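PDB 3CEU: thiamine phosphate pyrophosphorylase from Bacteroides thetaiotaomicron VPI-5482, which probably catalyses the joining of the pyrimidine and thiazole moieties into thiamine phosphate, a late step of thiamine diphosphate biosynthesis. Local coordinates for residues A21-E24 against E25-I29; I191-F194 against K195-K198. All coordinates share one frame; numbering follows the deposited sequence.

Interaction 1 (A21-E24 against E25-I29)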
loop_
_atom_site.group_PDB
_atom_site.type_symbol
_atom_site.label_atom_id
_atom_site.label_comp_id
_atom_site.label_asym_id
_atom_site.label_seq_id
_atom_site.Cartn_x
_atom_site.Cartn_y
_atom_site.Cartn_z
ATOM N N ALA A 21 8.974 12.445 4.142
ATOM C CA ALA A 21 8.793 13.377 3.039
ATOM C C ALA A 21 7.546 13.018 2.223
ATOM O O ALA A 21 6.846 13.901 1.719
ATOM C CB ALA A 21 10.045 13.366 2.144
ATOM N N LEU A 22 7.282 11.719 2.088
ATOM C CA LEU A 22 6.117 11.245 1.346
ATOM C C LEU A 22 4.842 11.521 2.162
ATOM O O LEU A 22 3.799 11.872 1.605
ATOM C CB LEU A 22 6.250 9.738 1.035
ATOM C CG LEU A 22 7.415 9.327 0.108
ATOM C CD1 LEU A 22 7.704 7.834 0.206
ATOM C CD2 LEU A 22 7.074 9.702 -1.319
ATOM N N PHE A 23 4.910 11.364 3.478
ATOM C CA PHE A 23 3.728 11.656 4.280
ATOM C C PHE A 23 3.428 13.153 4.141
ATOM O O PHE A 23 2.293 13.546 3.871
ATOM C CB PHE A 23 3.947 11.276 5.750
ATOM C CG PHE A 23 3.667 9.824 6.049
ATOM C CD1 PHE A 23 2.435 9.262 5.730
ATOM C CD2 PHE A 23 4.620 9.024 6.665
ATOM C CE1 PHE A 23 2.156 7.929 6.021
ATOM C CE2 PHE A 23 4.350 7.687 6.961
ATOM C CZ PHE A 23 3.116 7.143 6.638
ATOM N N GLU A 24 4.459 13.979 4.294
ATOM C CA GLU A 24 4.324 15.428 4.176
ATOM C C GLU A 24 3.670 15.860 2.853
ATOM O O GLU A 24 3.084 16.941 2.771
ATOM C CB GLU A 24 5.701 16.088 4.327
ATOM C CG GLU A 24 6.203 16.140 5.775
ATOM C CD GLU A 24 7.662 16.551 5.890
ATOM O OE1 GLU A 24 8.075 17.505 5.188
ATOM O OE2 GLU A 24 8.397 15.927 6.694
ATOM N N GLU A 25 3.769 15.016 1.825
ATOM C CA GLU A 25 3.175 15.318 0.528
ATOM C C GLU A 25 1.803 14.664 0.381
ATOM O O GLU A 25 1.286 14.500 -0.731
ATOM C CB GLU A 25 4.094 14.867 -0.606
ATOM C CG GLU A 25 5.433 15.591 -0.641
ATOM C CD GLU A 25 5.291 17.098 -0.860
ATOM O OE1 GLU A 25 6.299 17.815 -0.698
ATOM O OE2 GLU A 25 4.185 17.570 -1.208
ATOM N N GLY A 26 1.224 14.274 1.512
ATOM C CA GLY A 26 -0.103 13.685 1.504
ATOM C C GLY A 26 -0.249 12.193 1.283
ATOM O O GLY A 26 -1.313 11.752 0.851
ATOM N N LEU A 27 0.783 11.406 1.558
ATOM C CA LEU A 27 0.656 9.965 1.379
ATOM C C LEU A 27 -0.532 9.441 2.208
ATOM O O LEU A 27 -0.563 9.591 3.426
ATOM C CB LEU A 27 1.936 9.270 1.829
ATOM C CG LEU A 27 1.870 7.742 1.977
ATOM C CD1 LEU A 27 1.513 7.069 0.647
ATOM C CD2 LEU A 27 3.216 7.271 2.461
ATOM N N ASP A 28 -1.511 8.833 1.553
ATOM C CA ASP A 28 -2.664 8.317 2.271
ATOM C C ASP A 28 -2.240 7.243 3.275
ATOM O O ASP A 28 -2.310 7.458 4.484
ATOM C CB ASP A 28 -3.690 7.733 1.293
ATOM C CG ASP A 28 -4.307 8.787 0.376
ATOM O OD1 ASP A 28 -5.065 9.661 0.876
ATOM O OD2 ASP A 28 -4.040 8.744 -0.853
ATOM N N ILE A 29 -1.780 6.103 2.762
ATOM C CA ILE A 29 -1.373 4.975 3.601
ATOM C C ILE A 29 -0.006 4.389 3.247
ATOM O O ILE A 29 0.414 4.386 2.088
ATOM C CB ILE A 29 -2.431 3.835 3.522
ATOM C CG1 ILE A 29 -3.795 4.361 3.974
ATOM C CG2 ILE A 29 -2.014 2.659 4.398
ATOM C CD1 ILE A 29 -4.935 3.359 3.817
#
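L27 lays its CD2 methyl over one face of the F23 ring, 4.1 Å from the centroid and displaced toward the rim, a CH-pi contact four residues along the chain. CD2 of L27 also lies 4.2 Å from L22 CB, and leucine suits this buried place because one methyl branch meets both F23 and L22. Its CB already points at the helix, and with CG anti to the backbone N (chi1 168°) CD2 comes over the F23 ring. The backbone brings it there: G26 N bonds F23 O at 2.7 Å and L27 N bonds L22 O at 3.1 Å, the paired bonds of a Schellman motif. G26, the C' residue, has a positive phi of 87°; a side chain at these backbone angles would collide with the carbonyl oxygen of E25, which suits glycine. L22 O also accepts from E25 N at 3.2 Å, the two donors arriving from opposite faces of its carbonyl plane. Beyond the turn, Y53 stacks with the F23 ring and I57 of strand 57-59 touches it, while V5 meets L27. Replacing F23 with an alanine would probably leave the L27 methyl without its aromatic face and Y53 without its stacking partner. L22 O and F23 O are thus met by backbone N-H groups of the turn, while L22 packs on helix 188-201, and the chain can leave the helix for strand 29-32.

Interaction 2 (I191-F194 against K195-K198)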
loop_
_atom_site.group_PDB
_atom_site.type_symbol
_atom_site.label_atom_id
_atom_site.label_comp_id
_atom_site.label_asym_id
_atom_site.label_seq_id
_atom_site.Cartn_x
_atom_site.Cartn_y
_atom_site.Cartn_z
ATOM N N ILE A 191 10.283 11.716 -4.565
ATOM C CA ILE A 191 9.234 12.621 -4.118
ATOM C C ILE A 191 8.510 13.271 -5.292
ATOM O O ILE A 191 7.289 13.405 -5.273
ATOM C CB ILE A 191 9.788 13.737 -3.207
ATOM C CG1 ILE A 191 10.723 13.140 -2.149
ATOM C CG2 ILE A 191 8.630 14.485 -2.525
ATOM C CD1 ILE A 191 10.086 12.031 -1.329
ATOM N N GLU A 192 9.251 13.671 -6.318
ATOM C CA GLU A 192 8.623 14.296 -7.468
ATOM C C GLU A 192 7.719 13.314 -8.192
ATOM O O GLU A 192 6.631 13.671 -8.653
ATOM C CB GLU A 192 9.684 14.862 -8.423
ATOM C CG GLU A 192 10.553 15.931 -7.773
ATOM C CD GLU A 192 11.511 16.594 -8.742
ATOM O OE1 GLU A 192 11.089 17.507 -9.477
ATOM O OE2 GLU A 192 12.695 16.198 -8.776
ATOM N N HIS A 193 8.160 12.067 -8.279
ATOM C CA HIS A 193 7.369 11.050 -8.965
ATOM C C HIS A 193 6.113 10.689 -8.158
ATOM O O HIS A 193 5.092 10.307 -8.737
ATOM C CB HIS A 193 8.218 9.807 -9.210
ATOM C CG HIS A 193 7.532 8.761 -10.023
ATOM N ND1 HIS A 193 7.200 8.950 -11.348
ATOM C CD2 HIS A 193 7.066 7.537 -9.682
ATOM C CE1 HIS A 193 6.552 7.884 -11.786
ATOM N NE2 HIS A 193 6.457 7.016 -10.796
ATOM N N PHE A 194 6.181 10.820 -6.831
ATOM C CA PHE A 194 5.024 10.520 -5.982
ATOM C C PHE A 194 3.940 11.576 -6.207
ATOM O O PHE A 194 2.763 11.246 -6.368
ATOM C CB PHE A 194 5.416 10.494 -4.499
ATOM C CG PHE A 194 4.230 10.450 -3.561
ATOM C CD1 PHE A 194 3.800 11.600 -2.907
ATOM C CD2 PHE A 194 3.507 9.274 -3.383
ATOM C CE1 PHE A 194 2.654 11.582 -2.091
ATOM C CE2 PHE A 194 2.360 9.241 -2.570
ATOM C CZ PHE A 194 1.933 10.395 -1.926
ATOM N N LYS A 195 4.354 12.844 -6.220
ATOM C CA LYS A 195 3.433 13.949 -6.434
ATOM C C LYS A 195 2.741 13.776 -7.778
ATOM O O LYS A 195 1.544 14.072 -7.921
ATOM C CB LYS A 195 4.168 15.290 -6.426
ATOM C CG LYS A 195 4.750 15.707 -5.088
ATOM C CD LYS A 195 5.232 17.147 -5.171
ATOM C CE LYS A 195 5.776 17.639 -3.852
ATOM N NZ LYS A 195 6.040 19.111 -3.894
ATOM N N LYS A 196 3.490 13.305 -8.772
ATOM C CA LYS A 196 2.901 13.095 -10.086
ATOM C C LYS A 196 1.799 12.032 -9.961
ATOM O O LYS A 196 0.672 12.265 -10.382
ATOM C CB LYS A 196 3.976 12.653 -11.086
ATOM C CG LYS A 196 3.433 12.324 -12.473
ATOM C CD LYS A 196 4.469 11.600 -13.340
ATOM C CE LYS A 196 5.533 12.549 -13.885
ATOM N NZ LYS A 196 6.472 11.874 -14.833
ATOM N N LEU A 197 2.110 10.889 -9.352
ATOM C CA LEU A 197 1.122 9.832 -9.208
ATOM C C LEU A 197 -0.074 10.279 -8.367
ATOM O O LEU A 197 -1.210 9.882 -8.628
ATOM C CB LEU A 197 1.755 8.582 -8.586
ATOM C CG LEU A 197 2.966 7.968 -9.313
ATOM C CD1 LEU A 197 3.500 6.766 -8.519
ATOM C CD2 LEU A 197 2.568 7.522 -10.724
ATOM N N LYS A 198 0.174 11.107 -7.362
ATOM C CA LYS A 198 -0.910 11.568 -6.507
ATOM C C LYS A 198 -1.803 12.559 -7.244
ATOM O O LYS A 198 -2.988 12.690 -6.938
ATOM C CB LYS A 198 -0.355 12.228 -5.253
ATOM C CG LYS A 198 -1.383 12.382 -4.167
ATOM C CD LYS A 198 -0.953 13.429 -3.174
ATOM C CE LYS A 198 -2.043 13.665 -2.150
ATOM N NZ LYS A 198 -1.858 14.985 -1.485
#
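L197 sits one turn after H193 and puts its branched end over a face of the imidazole, CG lying 4.2 Å from the ring centroid in a CH-pi contact. Its closest approach to the ring is by CD1, 3.7 Å from H193 NE2. That nitrogen has its polar partner outside the turn, a hydrogen bond with D174 OD2, so the imidazole offers a face to leucine while its NE2 is satisfied by a carboxylate of helix 173-176. With CG anti to the backbone N (chi1 -174°), the ring stands out from the helix where L197 can cover a face. The backbone is satisfied by four successive i to i+4 bonds: K195 N to I191 O, K196 N to E192 O, L197 N to H193 O at 3.1 Å, and K198 N to F194 O at 2.8 Å. These turns belong to helix 188-201, which follows the eighth strand of the TIM barrel and packs on helix 15-24, closing the ring of helices. F194 is buried against that neighbour and strand 2-6, touching L22 and L3, a place for a large apolar ring. K198 passes obliquely beside it, its CD 4.2 Å from F194 CE1; its extended aliphatic chain packs against the ring and brings NZ to a weak hydrogen bond with E25 O. The other two lysines, both exposed, reach different acidic residues: K195 NZ forms a long, weak ion pair with E25 OE1, and K196, bent at chi3, turns NZ toward E155 OE2 in another.

In the fold
Interactions 1 and 2 lie side by side on the barrel's outer layer, their centres about 10 Å apart, and each mixes buried apolar groups with exposed polar side chains. Interaction 1 is where helix 15-24 stops and turns inward to strand 29-32; interaction 2 lies within helix 188-201, where the regular bonding of the helix simply continues, and is a little farther from the chain's centre. Interaction 1 buries the F23 ring, interaction 2 the F194 ring and an imidazole whose NE2 is bonded to the D174 carboxylate. They meet at the turn: F194 CZ is 3.6 Å from L27 CA, and E25 receives lysines of interaction 2 at its backbone oxygen and its carboxylate.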